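One contact in two related proteins. Structure 1 is alkaline serine protease from Thermobifida fusca, which probably cleaves peptide bonds within protein chains as a serine endopeptidase of the chymotrypsin-like S1 family: PDB 2PFE (chain A, 1.44 Å), residues Q151-G156 and F168-N173. Structure 2 is chymotrypsin from Cellulomonas bogoriensis: PDB 2EA3 (chain B, 1.78 Å), residues Q148-G153 and F165-N170. Both blocks share one frame: the second was fitted to the first on N, CA, C and O of the twelve residues, RMSD 0.24 Å. Numbering follows each deposited sequence.

Structure 1 (2PFE); sequences QGVTSG and FFQPIN. With AES (4-(2-aminoethyl)benzenesulfonyl fluoride), chain C.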
loop_
_atom_site.group_PDB
_atom_site.type_symbol
_atom_site.label_atom_id
_atom_site.label_comp_id
_atom_site.label_asym_id
_atom_site.label_seq_id
_atom_site.Cartn_x
_atom_site.Cartn_y
_atom_site.Cartn_z
ATOM N N GLN A 151 6.538 -5.868 0.130
ATOM C CA GLN A 151 7.593 -4.868 0.369
ATOM C C GLN A 151 7.118 -3.592 1.036
ATOM O O GLN A 151 7.869 -3.028 1.838
ATOM C CB GLN A 151 8.315 -4.490 -0.938
ATOM C CG GLN A 151 9.005 -5.671 -1.626
ATOM C CD GLN A 151 9.977 -6.392 -0.724
ATOM O OE1 GLN A 151 10.834 -5.753 -0.120
ATOM N NE2 GLN A 151 9.850 -7.725 -0.615
ATOM N N GLY A 152 5.919 -3.110 0.679
ATOM C CA GLY A 152 5.501 -1.792 1.128
ATOM C C GLY A 152 4.195 -1.380 0.517
ATOM O O GLY A 152 3.583 -2.160 -0.217
ATOM N N VAL A 153 3.795 -0.158 0.846
ATOM C CA VAL A 153 2.615 0.461 0.288
ATOM C C VAL A 153 2.990 1.810 -0.324
ATOM O O VAL A 153 3.866 2.514 0.185
ATOM C CB VAL A 153 1.490 0.620 1.350
ATOM C CG1 VAL A 153 1.002 -0.756 1.826
ATOM C CG2 VAL A 153 1.967 1.420 2.530
ATOM N N THR A 154 2.307 2.179 -1.406
ATOM C CA THR A 154 2.680 3.385 -2.134
ATOM C C THR A 154 2.432 4.650 -1.313
ATOM O O THR A 154 1.308 4.912 -0.846
ATOM C CB THR A 154 1.914 3.489 -3.453
ATOM O OG1 THR A 154 2.146 2.287 -4.207
ATOM C CG2 THR A 154 2.396 4.707 -4.268
ATOM N N SER A 155 3.487 5.455 -1.170
ATOM C CA SER A 155 3.413 6.703 -0.405
ATOM C C SER A 155 3.334 7.959 -1.261
ATOM O O SER A 155 2.610 8.895 -0.907
ATOM C CB SER A 155 4.618 6.808 0.550
ATOM O OG SER A 155 4.684 8.056 1.247
ATOM N N GLY A 156 4.079 8.008 -2.362
ATOM C CA GLY A 156 4.216 9.272 -3.070
ATOM C C GLY A 156 5.169 9.175 -4.223
ATOM O O GLY A 156 5.671 8.099 -4.532
ATOM N N PHE A 168 7.931 6.446 -4.212
ATOM C CA PHE A 168 8.360 6.082 -2.869
ATOM C C PHE A 168 7.334 5.141 -2.239
ATOM O O PHE A 168 6.128 5.382 -2.335
ATOM C CB PHE A 168 8.504 7.343 -2.006
ATOM C CG PHE A 168 9.570 8.256 -2.479
ATOM C CD1 PHE A 168 9.302 9.276 -3.389
ATOM C CD2 PHE A 168 10.859 8.082 -2.027
ATOM C CE1 PHE A 168 10.340 10.132 -3.821
ATOM C CE2 PHE A 168 11.891 8.925 -2.433
ATOM C CZ PHE A 168 11.646 9.925 -3.332
ATOM N N PHE A 169 7.822 4.124 -1.540
ATOM C CA PHE A 169 6.966 3.292 -0.711
ATOM C C PHE A 169 7.321 3.310 0.777
ATOM O O PHE A 169 8.483 3.443 1.141
ATOM C CB PHE A 169 6.791 1.864 -1.289
ATOM C CG PHE A 169 7.986 0.936 -1.183
ATOM C CD1 PHE A 169 8.310 0.328 0.029
ATOM C CD2 PHE A 169 8.692 0.548 -2.343
ATOM C CE1 PHE A 169 9.333 -0.610 0.101
ATOM C CE2 PHE A 169 9.711 -0.382 -2.280
ATOM C CZ PHE A 169 10.035 -0.981 -1.053
ATOM N N GLN A 170 6.276 3.163 1.592
ATOM C CA GLN A 170 6.404 2.942 3.029
ATOM C C GLN A 170 6.618 1.440 3.197
ATOM O O GLN A 170 5.747 0.665 2.847
ATOM C CB GLN A 170 5.095 3.404 3.696
ATOM C CG GLN A 170 4.800 2.800 5.049
ATOM C CD GLN A 170 5.809 3.226 6.105
ATOM O OE1 GLN A 170 6.543 2.397 6.657
ATOM N NE2 GLN A 170 5.872 4.527 6.373
ATOM N N PRO A 171 7.787 1.013 3.702
ATOM C CA PRO A 171 8.036 -0.413 3.930
ATOM C C PRO A 171 6.953 -1.066 4.805
ATOM O O PRO A 171 6.400 -0.432 5.729
ATOM C CB PRO A 171 9.428 -0.439 4.591
ATOM C CG PRO A 171 10.077 0.806 4.038
ATOM C CD PRO A 171 8.965 1.830 4.038
ATOM N N ILE A 172 6.618 -2.305 4.465
ATOM C CA ILE A 172 5.477 -2.970 5.090
ATOM C C ILE A 172 5.743 -3.454 6.502
ATOM O O ILE A 172 4.869 -3.355 7.365
ATOM C CB ILE A 172 4.910 -4.113 4.215
ATOM C CG1 ILE A 172 3.587 -4.661 4.777
ATOM C CG2 ILE A 172 5.917 -5.257 4.031
ATOM C CD1 ILE A 172 2.458 -3.639 4.848
ATOM N N ASN A 173 6.947 -3.945 6.761
ATOM C CA ASN A 173 7.215 -4.501 8.068
ATOM C C ASN A 173 7.096 -3.503 9.234
ATOM O O ASN A 173 6.535 -3.868 10.272
ATOM C CB ASN A 173 8.521 -5.294 8.069
ATOM C CG ASN A 173 8.393 -6.614 7.329
ATOM O OD1 ASN A 173 7.301 -7.183 7.206
ATOM N ND2 ASN A 173 9.509 -7.099 6.810
HETATM C C3 AES C . 0.611 10.985 -6.980
HETATM C C2 AES C . 0.120 10.205 -5.928
HETATM C C1 AES C . 0.742 8.993 -5.628
HETATM S S AES C . 0.189 7.913 -4.347
HETATM O O1S AES C . 1.174 7.746 -3.230
HETATM O O2S AES C . 0.216 6.418 -5.324
HETATM C C6 AES C . 1.822 8.552 -6.393
HETATM C C5 AES C . 2.313 9.331 -7.435
HETATM C C4 AES C . 1.710 10.546 -7.741
HETATM C C7 AES C . 2.301 11.341 -8.897
HETATM C C8 AES C . 1.970 12.830 -8.826
HETATM N N8 AES C . 3.017 13.617 -9.449
#
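Phe-169 and Ile-172 make the apolar contacts with strand 151-156, in the hairpin of strands 149-157 and 164-171 in a beta-barrel of this chymotrypsin-like protease domain. With CG between backbone N and carbonyl carbon (chi1 73°), the Phe-169 ring lies beside Gly-152, whose CA is 3.7 Å from Phe-169 CD1; a CB on Gly-152 would strike the ring and Gln-170 O. Phe-169 CB touches Thr-154 CA (4.5 Å), and its ring meets Trp-144. Beta-branched Ile-172 lies against the strand's backbone, CG2 3.6 Å from Gln-151 C and CB 3.8 Å from Gly-152 N. Valine suits the extended strand: Val-153 CG2 packs alongside Gln-170 CB (3.9 Å). Ser-155 N bonds to Phe-168 O (2.9 Å) in a classic beta bulge shared with Gly-156, while Ser-155 OG hydrogen-bonds Asp-59 of the predicted charge relay. AES O1S lies 3.0 Å from Gly-156 N.

Structure 1 against structure 2
At Phe-169(A) / Phe-166(B) the residue is the same but the side chain is turned: chi1 is 73° against -64°, and after superposition the CZ atoms stand 6.8 Å apart. The rotation about the CA-CB bond moves every ring atom, while CB, on an unchanged backbone, stays by the valine carbonyl, 3.3 Å from Val-153(A) O and 3.5 Å from Val-150(B) O. The ring is thereby taken from the proline nitrogen: Phe-169(A) CD1 lies 3.8 Å from Pro-171(A) N, but Phe-166(B) comes no nearer to Pro-168(B) N than 5.2 Å, from its CB. Thr-154(A) and Thr-151(B) are touched in both.

At Ile-172(A) / Val-169(B) the CB atoms coincide and the CG2 atoms lie 0.2 Å apart, so one branch keeps its place. Val-169(B) lacks the CG1-CD1 arm of Ile-172(A) and sends its own CG1 to a place where Ile-172(A) has no atom. Both still touch Val-153(A) or Val-150(B).

The side chains of Val-153(A), Thr-154(A), Ser-155(A) and Phe-168(A) and their counterparts keep their place, as does the hydrogen bond of Ser-155(A) N to Phe-168(A) O, matched by Ser-152(B) N to Phe-165(B) O. AES, touching Thr-154(A), Ser-155(A) and Gly-156(A), is modelled in structure 1 alone.

Structure 2 (2EA3); sequences QGVTSG and FFQPVN.
Phe-166 and Val-169 carry the apolar contacts with strand 148-153. With CG anti to the carbonyl carbon (chi1 -64°), the Phe-166 ring lies alongside Thr-151, pointing the same way; a CB on Gly-149 would strike Gln-167 O and crowd Phe-166 CB. Phe-166 CD2 is 3.4 Å from Thr-151 CA and Phe-166 CE2 3.1 Å from Thr-151 OG1, and the ring also touches Leu-141 of strand 140-143. Beta-branched Val-169 lies against the strand's backbone, CG2 3.9 Å from Gln-148 C and CG1 3.7 Å from Gly-149 N. Valine suits the extended strand: Val-150 CG2 packs alongside Gln-167 CB (3.9 Å). Ser-152 N bonds to Phe-165 O (2.9 Å) in a classic beta bulge shared with Gly-153, while Ser-152 OG hydrogen-bonds Asp-56, which with His-32 and Ser-137 has the geometry of a charge-relay triad, consistent with a serine protease.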
loop_
_atom_site.group_PDB
_atom_site.type_symbol
_atom_site.label_atom_id
_atom_site.label_comp_id
_atom_site.label_asym_id
_atom_site.label_seq_id
_atom_site.Cartn_x
_atom_site.Cartn_y
_atom_site.Cartn_z
ATOM N N GLN B 148 6.337 -5.802 -0.062
ATOM C CA GLN B 148 7.447 -4.897 0.248
ATOM C C GLN B 148 6.971 -3.631 0.951
ATOM O O GLN B 148 7.643 -3.112 1.840
ATOM C CB GLN B 148 8.180 -4.458 -1.026
ATOM C CG GLN B 148 8.763 -5.623 -1.837
ATOM C CD GLN B 148 9.690 -6.430 -0.992
ATOM O OE1 GLN B 148 9.482 -7.637 -0.774
ATOM N NE2 GLN B 148 10.684 -5.766 -0.440
ATOM N N GLY B 149 5.861 -3.083 0.482
ATOM C CA GLY B 149 5.521 -1.739 0.933
ATOM C C GLY B 149 4.203 -1.281 0.370
ATOM O O GLY B 149 3.580 -1.977 -0.430
ATOM N N VAL B 150 3.770 -0.109 0.815
ATOM C CA VAL B 150 2.566 0.494 0.253
ATOM C C VAL B 150 2.952 1.844 -0.355
ATOM O O VAL B 150 3.852 2.535 0.142
ATOM C CB VAL B 150 1.439 0.662 1.282
ATOM C CG1 VAL B 150 0.994 -0.706 1.807
ATOM C CG2 VAL B 150 1.870 1.591 2.456
ATOM N N THR B 151 2.272 2.205 -1.440
ATOM C CA THR B 151 2.614 3.408 -2.192
ATOM C C THR B 151 2.451 4.681 -1.359
ATOM O O THR B 151 1.386 4.912 -0.795
ATOM C CB THR B 151 1.719 3.478 -3.451
ATOM O OG1 THR B 151 1.846 2.229 -4.147
ATOM C CG2 THR B 151 2.147 4.624 -4.363
ATOM N N SER B 152 3.508 5.498 -1.272
ATOM C CA SER B 152 3.413 6.762 -0.534
ATOM C C SER B 152 3.209 7.923 -1.521
ATOM O O SER B 152 2.203 8.626 -1.464
ATOM C CB SER B 152 4.640 6.986 0.364
ATOM O OG SER B 152 4.557 8.237 1.029
ATOM N N GLY B 153 4.138 8.113 -2.447
ATOM C CA GLY B 153 4.027 9.218 -3.384
ATOM C C GLY B 153 5.290 9.355 -4.190
ATOM O O GLY B 153 6.127 8.449 -4.195
ATOM N N PHE B 165 7.902 6.454 -4.119
ATOM C CA PHE B 165 8.421 6.040 -2.832
ATOM C C PHE B 165 7.376 5.233 -2.105
ATOM O O PHE B 165 6.180 5.489 -2.271
ATOM C CB PHE B 165 8.758 7.273 -1.995
ATOM C CG PHE B 165 9.865 8.120 -2.585
ATOM C CD1 PHE B 165 9.593 9.074 -3.575
ATOM C CD2 PHE B 165 11.180 7.947 -2.158
ATOM C CE1 PHE B 165 10.645 9.863 -4.125
ATOM C CE2 PHE B 165 12.209 8.721 -2.678
ATOM C CZ PHE B 165 11.937 9.678 -3.673
ATOM N N PHE B 166 7.829 4.243 -1.331
ATOM C CA PHE B 166 6.919 3.317 -0.662
ATOM C C PHE B 166 7.290 3.231 0.805
ATOM O O PHE B 166 8.480 3.224 1.162
ATOM C CB PHE B 166 7.002 1.916 -1.304
ATOM C CG PHE B 166 6.561 1.883 -2.721
ATOM C CD1 PHE B 166 7.427 2.289 -3.737
ATOM C CD2 PHE B 166 5.260 1.517 -3.052
ATOM C CE1 PHE B 166 7.015 2.285 -5.070
ATOM C CE2 PHE B 166 4.844 1.527 -4.392
ATOM C CZ PHE B 166 5.726 1.910 -5.393
ATOM N N GLN B 167 6.267 3.183 1.648
ATOM C CA GLN B 167 6.411 2.900 3.061
ATOM C C GLN B 167 6.591 1.378 3.218
ATOM O O GLN B 167 5.727 0.616 2.843
ATOM C CB GLN B 167 5.135 3.353 3.790
ATOM C CG GLN B 167 4.950 2.776 5.205
ATOM C CD GLN B 167 5.962 3.303 6.192
ATOM O OE1 GLN B 167 6.047 4.503 6.428
ATOM N NE2 GLN B 167 6.736 2.400 6.789
ATOM N N PRO B 168 7.725 0.942 3.767
ATOM C CA PRO B 168 7.956 -0.519 3.944
ATOM C C PRO B 168 6.890 -1.158 4.815
ATOM O O PRO B 168 6.402 -0.507 5.736
ATOM C CB PRO B 168 9.299 -0.598 4.691
ATOM C CG PRO B 168 9.911 0.724 4.601
ATOM C CD PRO B 168 8.865 1.763 4.190
ATOM N N VAL B 169 6.535 -2.415 4.552
ATOM C CA VAL B 169 5.459 -3.059 5.351
ATOM C C VAL B 169 5.879 -3.491 6.756
ATOM O O VAL B 169 5.071 -3.492 7.660
ATOM C CB VAL B 169 4.801 -4.297 4.658
ATOM C CG1 VAL B 169 3.867 -3.878 3.476
ATOM C CG2 VAL B 169 5.856 -5.299 4.239
ATOM N N ASN B 170 7.132 -3.896 6.940
ATOM C CA ASN B 170 7.520 -4.445 8.235
ATOM C C ASN B 170 7.292 -3.524 9.435
ATOM O O ASN B 170 6.758 -3.984 10.442
ATOM C CB ASN B 170 8.944 -5.050 8.206
ATOM C CG ASN B 170 8.992 -6.351 7.419
ATOM O OD1 ASN B 170 7.955 -6.964 7.157
ATOM N ND2 ASN B 170 10.200 -6.784 7.043
#